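Long-range contacts in intimin (Escherichia coli, PDB 1F00), which mediates cell adhesion of enteropathogenic bacteria, probably binding its receptor through a rod-like C-terminal region of immunoglobulin-like and C-type lectin-like domains: residues A[237-242]-A[258-263]; A[133-138]-A[168-173]; A[104-109]-A[123-128]; A[160-165]-A[179-184]; A[65-70]-A[91-96]. All blocks are in the same frame, centred on the assembly; numbering follows the deposited sequence.

In the fold
The five contacts are strung along an elongated chain, from interaction 5 in the first immunoglobulin-like domain to interaction 1 in the C-type lectin-like domain, their centres about 51 Å apart. Interactions 5 and 2 meet at the junction of the two immunoglobulin-like domains, where F94 packs on N133 and D171; their centres are about 15 Å apart. Interactions 2, 3 and 4 belong to the second of these domains: 2 and 4 use opposite ends of strand 163-169, and W138, L127 and I165 join all three in one core. Interaction 4 leads into the lectin-like domain, and interaction 1 lies about 9 Å from interaction 3 between nearest atoms, without touching it.

Interaction 1 (A[237-242]-A[258-263]); sequences QTIISW and YDLVKQ
The carboxylate of D259 is the flat group held by T238 and I239. T238 OG1 donates to D259 OD1 on its syn side at 2.7 Å, 28° out of the carboxylate plane, while I239 N reaches D259 OD2 from above that plane at 2.9 Å. The Y258 ring carries Q263 O over the centre of one face, 3.8 Å above the plane, and packs against L217, E218 and F221 of helix 214-224. The loop after D259 closes on OD2: V261 N, at 2.8 Å on the anti side, makes the Asx turn, and K262 N, steeply from the opposite face to I239 N, the Asx motif. Three backbone N-H groups thus grip D259 OD2 and fix the group's rotation; they would be expected to favour its charged form. Just beyond the paired strands, I239 O accepts from both L260 N and S241 OG, which reach it from opposite faces of its carbonyl plane. S241 and Y258 form an antiparallel hydrogen-bonded pair, I240 and D259 a non-hydrogen-bonded one with CA atoms 3.9 Å apart. I239 CG1 meets V261 CG2 at 3.6 Å, the two side chains crossing at about a right angle, and I239 and L260 both lie on P188. This is the antiparallel sheet 240-242, 254-259, 263-270 of the C-type lectin-like fold, with an Asx turn where the chain leaves its middle strand.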
# COMPACT_ATOMS: atom_id res chain seq x y z
N GLN A 237 -16.43 -19.95 -15.97
CA GLN A 237 -15.51 -21.05 -16.20
C GLN A 237 -14.86 -20.79 -17.55
O GLN A 237 -13.87 -21.43 -17.91
CB GLN A 237 -16.23 -22.40 -16.22
CG GLN A 237 -16.78 -22.83 -14.87
CD GLN A 237 -18.03 -22.05 -14.46
OE1 GLN A 237 -18.49 -22.15 -13.32
NE2 GLN A 237 -18.58 -21.29 -15.40
N THR A 238 -15.42 -19.85 -18.30
CA THR A 238 -14.88 -19.50 -19.60
C THR A 238 -15.16 -18.05 -19.96
O THR A 238 -16.28 -17.57 -19.83
CB THR A 238 -15.47 -20.38 -20.74
OG1 THR A 238 -15.01 -19.89 -22.00
CG2 THR A 238 -17.00 -20.33 -20.72
N ILE A 239 -14.12 -17.36 -20.41
CA ILE A 239 -14.27 -15.98 -20.85
C ILE A 239 -13.72 -15.91 -22.26
O ILE A 239 -12.82 -15.12 -22.57
CB ILE A 239 -13.55 -14.98 -19.92
CG1 ILE A 239 -14.14 -15.08 -18.51
CG2 ILE A 239 -13.74 -13.55 -20.44
CD1 ILE A 239 -13.58 -14.06 -17.52
N ILE A 240 -14.25 -16.78 -23.11
CA ILE A 240 -13.86 -16.84 -24.52
C ILE A 240 -14.30 -15.50 -25.12
O ILE A 240 -15.47 -15.12 -25.03
CB ILE A 240 -14.56 -18.03 -25.23
CG1 ILE A 240 -14.23 -18.03 -26.72
CG2 ILE A 240 -16.06 -17.99 -24.98
CD1 ILE A 240 -14.78 -19.24 -27.46
N SER A 241 -13.35 -14.78 -25.72
CA SER A 241 -13.63 -13.45 -26.27
C SER A 241 -13.21 -13.26 -27.72
O SER A 241 -12.17 -13.76 -28.15
CB SER A 241 -12.92 -12.39 -25.42
OG SER A 241 -13.04 -12.69 -24.04
N TRP A 242 -14.03 -12.52 -28.47
CA TRP A 242 -13.75 -12.24 -29.88
C TRP A 242 -12.50 -11.37 -30.03
O TRP A 242 -12.20 -10.56 -29.16
CB TRP A 242 -14.90 -11.44 -30.50
CG TRP A 242 -16.25 -12.10 -30.54
CD1 TRP A 242 -17.34 -11.77 -29.80
CD2 TRP A 242 -16.66 -13.13 -31.44
NE1 TRP A 242 -18.42 -12.53 -30.18
CE2 TRP A 242 -18.03 -13.37 -31.19
CE3 TRP A 242 -16.01 -13.87 -32.44
CZ2 TRP A 242 -18.77 -14.33 -31.91
CZ3 TRP A 242 -16.75 -14.82 -33.15
CH2 TRP A 242 -18.11 -15.04 -32.88
N TYR A 258 -9.86 -15.72 -27.84
CA TYR A 258 -8.87 -16.04 -26.83
C TYR A 258 -9.70 -16.08 -25.55
O TYR A 258 -10.64 -15.29 -25.38
CB TYR A 258 -7.78 -14.98 -26.72
CG TYR A 258 -6.70 -15.37 -25.74
CD1 TYR A 258 -5.65 -16.22 -26.12
CD2 TYR A 258 -6.73 -14.92 -24.42
CE1 TYR A 258 -4.66 -16.60 -25.20
CE2 TYR A 258 -5.75 -15.30 -23.50
CZ TYR A 258 -4.72 -16.14 -23.89
OH TYR A 258 -3.76 -16.49 -22.98
N ASP A 259 -9.37 -17.01 -24.66
CA ASP A 259 -10.12 -17.19 -23.43
C ASP A 259 -9.31 -16.68 -22.24
O ASP A 259 -8.25 -17.22 -21.93
CB ASP A 259 -10.44 -18.68 -23.28
CG ASP A 259 -11.52 -18.96 -22.27
OD1 ASP A 259 -12.38 -19.83 -22.55
OD2 ASP A 259 -11.51 -18.33 -21.19
N LEU A 260 -9.81 -15.63 -21.59
CA LEU A 260 -9.12 -15.04 -20.45
C LEU A 260 -9.08 -15.95 -19.23
O LEU A 260 -8.46 -15.61 -18.22
CB LEU A 260 -9.73 -13.68 -20.09
CG LEU A 260 -9.41 -12.56 -21.09
CD1 LEU A 260 -10.14 -11.29 -20.69
CD2 LEU A 260 -7.90 -12.32 -21.13
N VAL A 261 -9.74 -17.11 -19.32
CA VAL A 261 -9.70 -18.07 -18.22
C VAL A 261 -8.88 -19.29 -18.65
O VAL A 261 -7.93 -19.67 -17.98
CB VAL A 261 -11.11 -18.57 -17.81
CG1 VAL A 261 -10.97 -19.78 -16.88
CG2 VAL A 261 -11.87 -17.47 -17.08
N LYS A 262 -9.23 -19.86 -19.80
CA LYS A 262 -8.56 -21.05 -20.31
C LYS A 262 -7.46 -20.83 -21.36
O LYS A 262 -6.88 -21.80 -21.84
CB LYS A 262 -9.62 -21.99 -20.91
CG LYS A 262 -10.86 -22.14 -20.04
CD LYS A 262 -11.79 -23.25 -20.52
CE LYS A 262 -12.49 -22.89 -21.82
NZ LYS A 262 -13.58 -23.88 -22.10
N GLN A 263 -7.17 -19.57 -21.68
CA GLN A 263 -6.18 -19.25 -22.72
C GLN A 263 -6.86 -19.80 -23.98
O GLN A 263 -7.71 -19.13 -24.57
CB GLN A 263 -4.84 -19.96 -22.43
CG GLN A 263 -4.21 -19.55 -21.10
CD GLN A 263 -2.90 -20.28 -20.79
OE1 GLN A 263 -1.89 -20.06 -21.45
NE2 GLN A 263 -2.93 -21.15 -19.79

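Interaction 2 (A[133-138]-A[168-173]); sequences NGKYTW and ISSDNQ
N133 and D171 meet where strands 136-140 and 163-169 of an immunoglobulin-like domain part at the end of their antiparallel pairing. N133 N donates to D171 OD2 at 3.0 Å, steeply above the carboxylate plane, and the two side chains slide past each other in opposite directions. Beside them S170 N bonds to K135 O, while T137 and I168 form the hydrogen-bonded pair and Y136 and S169 the non-hydrogen-bonded one. N133 ND2 points at S170 OG, but the separation is too short to be trusted. The Y136 ring turns its edge to S169, CD1 lying 4.0 Å from S169 CB; G134 O sits over the centre of one face, 3.7 Å above the plane, and the hydroxyl is tied to G131 O. Next come the groups that set this shell. N133 OD1 accepts from K135 N at 3.0 Å, an Asx turn that fixes the amide. N172 and Q173 both face S169, a G1 beta bulge, and S169 OG reaches D171 OD2 from the face opposite to N133 N. Q173 NE2 also reaches T95 O. D171 OD1 uses its syn lone pair for Q173 NE2, at 2.9 Å and 178°, with the oxygen in the amide plane of Q173.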
# COMPACT_ATOMS: atom_id res chain seq x y z
N ASN A 133 4.30 -0.15 14.00
CA ASN A 133 3.99 -1.12 15.05
C ASN A 133 3.28 -2.35 14.51
O ASN A 133 2.76 -3.17 15.28
CB ASN A 133 3.16 -0.45 16.14
CG ASN A 133 1.75 -0.14 15.69
OD1 ASN A 133 1.43 -0.21 14.50
ND2 ASN A 133 0.90 0.23 16.64
N GLY A 134 3.23 -2.47 13.19
CA GLY A 134 2.61 -3.62 12.56
C GLY A 134 1.10 -3.63 12.41
O GLY A 134 0.56 -4.56 11.82
N LYS A 135 0.42 -2.62 12.94
CA LYS A 135 -1.04 -2.54 12.83
C LYS A 135 -1.37 -1.51 11.74
O LYS A 135 -1.26 -0.31 11.95
CB LYS A 135 -1.64 -2.11 14.18
CG LYS A 135 -3.15 -2.10 14.21
CD LYS A 135 -3.67 -1.75 15.60
CE LYS A 135 -5.19 -1.66 15.63
NZ LYS A 135 -5.70 -1.34 16.99
N TYR A 136 -1.78 -2.01 10.58
CA TYR A 136 -2.04 -1.17 9.41
C TYR A 136 -3.49 -0.90 9.01
O TYR A 136 -4.38 -1.73 9.22
CB TYR A 136 -1.32 -1.76 8.20
CG TYR A 136 0.11 -2.19 8.48
CD1 TYR A 136 1.01 -1.33 9.10
CD2 TYR A 136 0.57 -3.46 8.10
CE1 TYR A 136 2.32 -1.71 9.34
CE2 TYR A 136 1.89 -3.85 8.34
CZ TYR A 136 2.76 -2.96 8.96
OH TYR A 136 4.06 -3.32 9.21
N THR A 137 -3.71 0.26 8.41
CA THR A 137 -5.02 0.68 7.91
C THR A 137 -4.74 1.29 6.54
O THR A 137 -3.93 2.21 6.42
CB THR A 137 -5.67 1.74 8.81
OG1 THR A 137 -5.80 1.22 10.14
CG2 THR A 137 -7.05 2.11 8.28
N TRP A 138 -5.42 0.79 5.50
CA TRP A 138 -5.20 1.28 4.14
C TRP A 138 -6.31 2.17 3.59
O TRP A 138 -7.46 2.11 4.03
CB TRP A 138 -5.01 0.09 3.18
CG TRP A 138 -3.93 -0.86 3.57
CD1 TRP A 138 -3.96 -1.80 4.56
CD2 TRP A 138 -2.63 -0.97 2.96
NE1 TRP A 138 -2.77 -2.49 4.61
CE2 TRP A 138 -1.93 -2.00 3.64
CE3 TRP A 138 -2.00 -0.29 1.91
CZ2 TRP A 138 -0.63 -2.36 3.30
CZ3 TRP A 138 -0.70 -0.66 1.57
CH2 TRP A 138 -0.03 -1.68 2.27
N ILE A 168 -1.32 3.44 6.96
CA ILE A 168 -0.91 4.12 8.19
C ILE A 168 -0.83 3.08 9.30
O ILE A 168 -1.63 2.14 9.34
CB ILE A 168 -1.90 5.25 8.59
CG1 ILE A 168 -3.31 4.68 8.80
CG2 ILE A 168 -1.92 6.33 7.53
CD1 ILE A 168 -4.34 5.75 9.15
N SER A 169 0.15 3.23 10.18
CA SER A 169 0.32 2.31 11.30
C SER A 169 -0.15 3.06 12.54
O SER A 169 -0.03 4.29 12.59
CB SER A 169 1.78 1.89 11.42
OG SER A 169 2.65 3.01 11.42
N SER A 170 -0.66 2.34 13.53
CA SER A 170 -1.17 2.99 14.73
C SER A 170 -0.14 3.68 15.62
O SER A 170 -0.51 4.31 16.61
CB SER A 170 -2.02 2.02 15.56
OG SER A 170 -1.30 0.86 15.93
N ASP A 171 1.14 3.57 15.29
CA ASP A 171 2.16 4.26 16.07
C ASP A 171 2.32 5.64 15.44
O ASP A 171 3.20 6.41 15.79
CB ASP A 171 3.50 3.52 16.05
CG ASP A 171 4.03 3.33 14.64
OD1 ASP A 171 5.13 3.82 14.33
OD2 ASP A 171 3.33 2.67 13.85
N ASN A 172 1.43 5.92 14.48
CA ASN A 172 1.38 7.19 13.77
C ASN A 172 2.44 7.43 12.69
O ASN A 172 3.31 8.29 12.82
CB ASN A 172 1.42 8.34 14.78
CG ASN A 172 1.32 9.70 14.12
OD1 ASN A 172 0.36 9.97 13.40
ND2 ASN A 172 2.31 10.55 14.36
N GLN A 173 2.35 6.65 11.62
CA GLN A 173 3.24 6.79 10.47
C GLN A 173 2.39 6.61 9.23
O GLN A 173 1.29 6.04 9.29
CB GLN A 173 4.35 5.73 10.47
CG GLN A 173 5.47 5.96 11.47
CD GLN A 173 6.65 5.05 11.20
OE1 GLN A 173 7.37 5.22 10.21
NE2 GLN A 173 6.85 4.06 12.07

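Interaction 3 (A[104-109]-A[123-128]); sequences IEIVGT and GQVNLK
E105 and N126 lie side by side and point the same way, with carboxylate and amide planes 69° apart. N126 ND2 donates to E105 OE1 at 2.8 Å; the oxygen lies in the amide plane, whereas the nitrogen stands above the carboxylate plane, 44° out of it. The extended glutamate chain, starting with CG anti to the backbone N (chi1 173°), brings the carboxylate to this amide. A water donates to E105 OE1 and accepts from K128 NZ, bridging two opposite charges that are 4.7 Å apart, so OE1 has two donors; OE2 has a long, weak ion pair with K112. V107 CG2 lies against the N126 amide, 3.6 Å from N126 OD1. The backbone beneath is antiparallel: E105 and N126 are a hydrogen-bonded pair, I106 and V125 a non-hydrogen-bonded one, and V107 N adds a bond to Q124 O at 3.0 Å. Strands 104-106 and 124-130 are neighbours in one sheet of the second immunoglobulin-like domain. On the buried face I104 and L127 run side by side in the same direction, CG1 of I104 3.7 Å from CD2 of L127. I104 and V125 cross obliquely instead, CG2 of I104 resting on CB of V125 at 3.7 Å, and I106 CD1 approaches V125 CG1 at 4.1 Å. V125 and L127 pack onwards against V155. I106 and V125 touch W224 of helix 214-224, and V107 and Q124 touch Y230.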
# COMPACT_ATOMS: atom_id res chain seq x y z
N ILE A 104 4.78 -6.14 -5.54
CA ILE A 104 3.33 -6.11 -5.53
C ILE A 104 2.90 -7.48 -6.06
O ILE A 104 3.36 -7.93 -7.11
CB ILE A 104 2.80 -4.98 -6.43
CG1 ILE A 104 3.20 -3.64 -5.80
CG2 ILE A 104 1.30 -5.08 -6.59
CD1 ILE A 104 2.84 -2.41 -6.62
N GLU A 105 2.01 -8.13 -5.32
CA GLU A 105 1.55 -9.47 -5.66
C GLU A 105 0.26 -9.61 -6.45
O GLU A 105 -0.80 -9.13 -6.04
CB GLU A 105 1.45 -10.30 -4.37
CG GLU A 105 0.83 -11.67 -4.55
CD GLU A 105 0.64 -12.39 -3.23
OE1 GLU A 105 0.04 -11.80 -2.31
OE2 GLU A 105 1.08 -13.55 -3.12
N ILE A 106 0.35 -10.28 -7.60
CA ILE A 106 -0.81 -10.55 -8.44
C ILE A 106 -1.62 -11.61 -7.69
O ILE A 106 -1.16 -12.75 -7.52
CB ILE A 106 -0.39 -11.13 -9.80
CG1 ILE A 106 0.60 -10.18 -10.48
CG2 ILE A 106 -1.63 -11.37 -10.67
CD1 ILE A 106 0.03 -8.82 -10.78
N VAL A 107 -2.81 -11.25 -7.25
CA VAL A 107 -3.65 -12.16 -6.47
C VAL A 107 -3.93 -13.52 -7.11
O VAL A 107 -3.92 -14.54 -6.43
CB VAL A 107 -5.00 -11.47 -6.10
CG1 VAL A 107 -5.98 -12.48 -5.50
CG2 VAL A 107 -4.74 -10.36 -5.09
N GLY A 108 -4.17 -13.53 -8.42
CA GLY A 108 -4.47 -14.79 -9.07
C GLY A 108 -3.32 -15.77 -9.24
O GLY A 108 -3.52 -16.98 -9.18
N THR A 109 -2.11 -15.24 -9.43
CA THR A 109 -0.93 -16.07 -9.66
C THR A 109 0.13 -16.10 -8.57
O THR A 109 0.94 -17.03 -8.51
CB THR A 109 -0.24 -15.63 -10.95
OG1 THR A 109 0.29 -14.31 -10.78
CG2 THR A 109 -1.23 -15.63 -12.11
N GLY A 123 -9.09 -6.53 -11.62
CA GLY A 123 -8.02 -7.45 -11.30
C GLY A 123 -7.61 -7.02 -9.90
O GLY A 123 -7.87 -5.87 -9.52
N GLN A 124 -6.98 -7.91 -9.14
CA GLN A 124 -6.59 -7.56 -7.78
C GLN A 124 -5.13 -7.87 -7.44
O GLN A 124 -4.58 -8.88 -7.88
CB GLN A 124 -7.51 -8.29 -6.80
CG GLN A 124 -8.97 -7.89 -6.95
CD GLN A 124 -9.90 -8.79 -6.17
OE1 GLN A 124 -9.96 -10.00 -6.42
NE2 GLN A 124 -10.65 -8.22 -5.24
N VAL A 125 -4.51 -6.99 -6.66
CA VAL A 125 -3.13 -7.17 -6.24
C VAL A 125 -3.02 -6.93 -4.74
O VAL A 125 -3.83 -6.21 -4.15
CB VAL A 125 -2.17 -6.20 -6.98
CG1 VAL A 125 -2.29 -6.39 -8.48
CG2 VAL A 125 -2.47 -4.75 -6.59
N ASN A 126 -2.03 -7.56 -4.11
CA ASN A 126 -1.82 -7.39 -2.68
C ASN A 126 -0.61 -6.50 -2.42
O ASN A 126 0.48 -6.77 -2.93
CB ASN A 126 -1.60 -8.73 -1.98
CG ASN A 126 -2.85 -9.61 -1.97
OD1 ASN A 126 -3.97 -9.13 -1.79
ND2 ASN A 126 -2.65 -10.91 -2.15
N LEU A 127 -0.80 -5.44 -1.65
CA LEU A 127 0.29 -4.55 -1.29
C LEU A 127 0.74 -4.93 0.12
O LEU A 127 -0.10 -5.16 0.99
CB LEU A 127 -0.16 -3.09 -1.27
CG LEU A 127 -0.71 -2.47 -2.56
CD1 LEU A 127 -0.77 -0.95 -2.39
CD2 LEU A 127 0.17 -2.82 -3.75
N LYS A 128 2.05 -5.02 0.33
CA LYS A 128 2.56 -5.36 1.65
C LYS A 128 3.32 -4.21 2.28
O LYS A 128 4.18 -3.59 1.65
CB LYS A 128 3.47 -6.59 1.58
CG LYS A 128 2.73 -7.92 1.58
CD LYS A 128 1.95 -8.14 2.88
CE LYS A 128 1.18 -9.45 2.85
NZ LYS A 128 0.19 -9.49 1.73
O HOH W 1 1.66 -10.03 -0.59

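Interaction 4 (A[160-165]-A[179-184]); sequences KGTTTI and IATPNS
T162 and T163 hold I179 at the end of the antiparallel pairing between strands 163-169 and 173-179 of an immunoglobulin-like domain, just where the chain passes on towards the C-type lectin-like domain. I179 N donates to T163 O at 2.7 Å, nearly along the C=O axis. I179 O accepts twice: T163 N lies in the carbonyl plane on a lone pair, and T162 OG1 comes at 2.8 Å, tilted 28° from that plane. T162 OG1 stands anti to the backbone N (chi1 176°), which carries it towards the carbonyl of I179. K160 NZ makes a weak hydrogen bond to N183 O at 3.3 Å and another hydrogen bond to K282 O, the last residue of the chain. Past the T163-I179 pair the backbones meet in a C-H...O contact instead: T181 CA lies 3.4 Å from G161 O, a carbonyl oxygen that the contact buries and that has no hydrogen-bond partner in the model. The side chains of T162 and T181 cross at about a right angle, with T162 CB 3.4 Å from T181 OG1. Apolar packing lies on the inner side, where I179 CD1 sits 3.7 Å from I165 CG1 and T163 runs side by side with I179, pointing the same way; L115 and W119 line I179 further. P182 touches W119 as well. The lysine chain crosses beside this proline, and a bend that turns CE aside (chi3 65°) brings it to P182 O; K160 CG lies 3.9 Å from P182 CG.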
# COMPACT_ATOMS: atom_id res chain seq x y z
N LYS A 160 -9.04 3.51 -15.64
CA LYS A 160 -7.78 4.09 -16.05
C LYS A 160 -7.56 5.45 -15.39
O LYS A 160 -8.39 6.35 -15.49
CB LYS A 160 -7.73 4.24 -17.57
CG LYS A 160 -7.84 2.92 -18.31
CD LYS A 160 -7.76 3.11 -19.82
CE LYS A 160 -6.41 3.65 -20.26
NZ LYS A 160 -6.36 3.84 -21.74
N GLY A 161 -6.43 5.59 -14.71
CA GLY A 161 -6.12 6.83 -14.05
C GLY A 161 -4.99 6.61 -13.08
O GLY A 161 -4.48 5.50 -12.95
N THR A 162 -4.59 7.67 -12.39
CA THR A 162 -3.51 7.58 -11.42
C THR A 162 -4.02 8.06 -10.06
O THR A 162 -4.73 9.06 -9.96
CB THR A 162 -2.30 8.43 -11.87
OG1 THR A 162 -1.29 8.40 -10.85
CG2 THR A 162 -2.71 9.88 -12.12
N THR A 163 -3.66 7.32 -9.02
CA THR A 163 -4.07 7.68 -7.68
C THR A 163 -3.01 7.13 -6.73
O THR A 163 -2.00 6.58 -7.18
CB THR A 163 -5.47 7.11 -7.34
OG1 THR A 163 -5.95 7.69 -6.12
CG2 THR A 163 -5.42 5.58 -7.18
N THR A 164 -3.22 7.29 -5.44
CA THR A 164 -2.25 6.79 -4.49
C THR A 164 -2.91 5.92 -3.43
O THR A 164 -4.05 6.18 -3.02
CB THR A 164 -1.52 7.96 -3.79
OG1 THR A 164 -2.48 8.86 -3.23
CG2 THR A 164 -0.63 8.71 -4.77
N ILE A 165 -2.21 4.87 -3.02
CA ILE A 165 -2.71 3.98 -1.97
C ILE A 165 -1.81 4.29 -0.79
O ILE A 165 -0.59 4.27 -0.92
CB ILE A 165 -2.57 2.49 -2.34
CG1 ILE A 165 -3.34 2.19 -3.62
CG2 ILE A 165 -3.07 1.62 -1.18
CD1 ILE A 165 -4.81 2.56 -3.56
N ILE A 179 -0.20 4.70 -7.91
CA ILE A 179 -0.62 3.84 -9.00
C ILE A 179 -0.53 4.67 -10.27
O ILE A 179 -1.23 5.68 -10.41
CB ILE A 179 -2.08 3.35 -8.80
CG1 ILE A 179 -2.15 2.37 -7.62
CG2 ILE A 179 -2.60 2.69 -10.07
CD1 ILE A 179 -3.55 1.94 -7.26
N ALA A 180 0.34 4.26 -11.18
CA ALA A 180 0.52 4.98 -12.44
C ALA A 180 -0.63 4.67 -13.39
O ALA A 180 -1.25 3.61 -13.31
CB ALA A 180 1.85 4.59 -13.08
N THR A 181 -0.90 5.61 -14.29
CA THR A 181 -1.97 5.45 -15.26
C THR A 181 -1.60 4.30 -16.19
O THR A 181 -0.50 4.27 -16.74
CB THR A 181 -2.16 6.73 -16.09
OG1 THR A 181 -2.46 7.82 -15.21
CG2 THR A 181 -3.31 6.57 -17.08
N PRO A 182 -2.51 3.34 -16.38
CA PRO A 182 -2.26 2.19 -17.25
C PRO A 182 -2.39 2.53 -18.72
O PRO A 182 -3.07 3.49 -19.08
CB PRO A 182 -3.32 1.19 -16.80
CG PRO A 182 -4.48 2.08 -16.47
CD PRO A 182 -3.81 3.22 -15.70
N ASN A 183 -1.73 1.74 -19.56
CA ASN A 183 -1.79 1.93 -21.00
C ASN A 183 -3.12 1.40 -21.54
O ASN A 183 -3.70 1.99 -22.46
CB ASN A 183 -0.63 1.20 -21.69
CG ASN A 183 0.70 1.90 -21.48
OD1 ASN A 183 1.70 1.26 -21.14
ND2 ASN A 183 0.73 3.21 -21.69
N SER A 184 -3.59 0.30 -20.97
CA SER A 184 -4.85 -0.31 -21.41
C SER A 184 -5.68 -0.90 -20.27
O SER A 184 -5.14 -1.35 -19.27
CB SER A 184 -4.56 -1.44 -22.41
OG SER A 184 -3.97 -0.94 -23.58

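Interaction 5 (A[65-70]-A[91-96]); sequences LTSTTP and VEFFTT
F93 packs against L65 and S67 in the core of an immunoglobulin-like sandwich, between the sheet that holds strand 60-66 and the one that holds strands 71-79 and 91-94. No hydrogen bond joins the two segments; the contact rests on this ring and on P70. With CG anti to the carbonyl carbon (chi1 -72°), the F93 ring starts out beside S67. S67 CB stands over the ring centre, 3.7 Å from the centroid and 13° off the normal, a CH-pi contact. L65 comes at the far end of the ring: its CD2 meets F93 CZ obliquely at 3.4 Å, and its backbone O lies at the ring edge, in plane, 3.8 Å from CZ. T66 CA approaches F93 CE2 at 3.9 Å. L65 also spreads over S73, V75 and Y23, while F93 touches S73 and A13, so both belong to the wider core. P70 closes the outer end of the contact. P70 CA lies 3.3 Å from F93 O, and the proline ring runs side by side with the T95 side chain, both pointing the same way, with P70 CG 3.7 Å from T95 OG1. Between the two parts the chain turns aside from S67 to P70. S67 OG, anti to its own backbone N (chi1 -176°), donates within this turn to T69 O at 2.6 Å, in the carbonyl plane and on a lone pair.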
# COMPACT_ATOMS: atom_id res chain seq x y z
N LEU A 65 15.95 12.22 22.80
CA LEU A 65 16.34 10.83 22.56
C LEU A 65 15.97 10.41 21.14
O LEU A 65 14.88 10.71 20.65
CB LEU A 65 15.62 9.91 23.56
CG LEU A 65 16.01 8.44 23.78
CD1 LEU A 65 14.87 7.74 24.49
CD2 LEU A 65 16.31 7.73 22.48
N THR A 66 16.89 9.70 20.48
CA THR A 66 16.67 9.19 19.13
C THR A 66 17.15 7.74 19.13
O THR A 66 17.81 7.31 20.08
CB THR A 66 17.46 9.98 18.08
OG1 THR A 66 18.87 9.82 18.33
CG2 THR A 66 17.11 11.45 18.14
N SER A 67 16.83 6.99 18.08
CA SER A 67 17.26 5.60 18.01
C SER A 67 17.35 5.11 16.57
O SER A 67 16.60 5.56 15.70
CB SER A 67 16.29 4.71 18.80
OG SER A 67 16.73 3.37 18.82
N THR A 68 18.27 4.18 16.32
CA THR A 68 18.44 3.62 14.98
C THR A 68 17.81 2.24 14.92
O THR A 68 17.71 1.64 13.85
CB THR A 68 19.93 3.50 14.59
OG1 THR A 68 20.61 2.63 15.51
CG2 THR A 68 20.60 4.87 14.61
N THR A 69 17.40 1.72 16.07
CA THR A 69 16.75 0.42 16.12
C THR A 69 15.45 0.54 16.90
O THR A 69 15.33 1.36 17.81
CB THR A 69 17.65 -0.66 16.81
OG1 THR A 69 17.75 -0.38 18.21
CG2 THR A 69 19.04 -0.66 16.19
N PRO A 70 14.44 -0.26 16.53
CA PRO A 70 13.13 -0.25 17.19
C PRO A 70 13.18 -0.92 18.56
O PRO A 70 14.09 -1.70 18.84
CB PRO A 70 12.26 -1.02 16.21
CG PRO A 70 13.21 -2.05 15.69
CD PRO A 70 14.46 -1.23 15.42
N VAL A 91 8.84 4.76 26.47
CA VAL A 91 8.52 5.17 25.10
C VAL A 91 8.92 4.06 24.14
O VAL A 91 9.65 3.14 24.52
CB VAL A 91 9.26 6.47 24.70
CG1 VAL A 91 8.97 7.57 25.71
CG2 VAL A 91 10.77 6.21 24.61
N GLU A 92 8.46 4.14 22.89
CA GLU A 92 8.80 3.12 21.91
C GLU A 92 9.22 3.68 20.55
O GLU A 92 8.59 4.60 20.02
CB GLU A 92 7.61 2.19 21.68
CG GLU A 92 6.93 1.69 22.93
CD GLU A 92 5.71 0.86 22.60
OE1 GLU A 92 5.87 -0.34 22.28
OE2 GLU A 92 4.59 1.41 22.64
N PHE A 93 10.27 3.10 19.98
CA PHE A 93 10.73 3.49 18.67
C PHE A 93 10.30 2.39 17.71
O PHE A 93 10.34 1.20 18.05
CB PHE A 93 12.24 3.67 18.64
CG PHE A 93 12.72 4.90 19.36
CD1 PHE A 93 12.98 4.86 20.73
CD2 PHE A 93 12.86 6.11 18.68
CE1 PHE A 93 13.37 6.01 21.41
CE2 PHE A 93 13.25 7.26 19.36
CZ PHE A 93 13.50 7.21 20.73
N PHE A 94 9.86 2.78 16.52
CA PHE A 94 9.42 1.81 15.53
C PHE A 94 10.12 2.00 14.20
O PHE A 94 10.47 3.12 13.82
CB PHE A 94 7.90 1.90 15.34
CG PHE A 94 7.11 1.45 16.55
CD1 PHE A 94 6.98 0.10 16.85
CD2 PHE A 94 6.50 2.39 17.38
CE1 PHE A 94 6.26 -0.31 17.97
CE2 PHE A 94 5.77 1.99 18.50
CZ PHE A 94 5.65 0.63 18.80
N THR A 95 10.34 0.90 13.50
CA THR A 95 10.98 0.93 12.19
C THR A 95 10.15 1.81 11.26
O THR A 95 8.96 1.99 11.47
CB THR A 95 11.07 -0.49 11.60
OG1 THR A 95 12.06 -1.24 12.31
CG2 THR A 95 11.43 -0.44 10.12
N THR A 96 10.81 2.35 10.23
CA THR A 96 10.15 3.19 9.24
C THR A 96 9.06 2.41 8.51
O THR A 96 9.31 1.30 8.02
CB THR A 96 11.17 3.66 8.18
OG1 THR A 96 12.25 4.34 8.82
CG2 THR A 96 10.50 4.60 7.18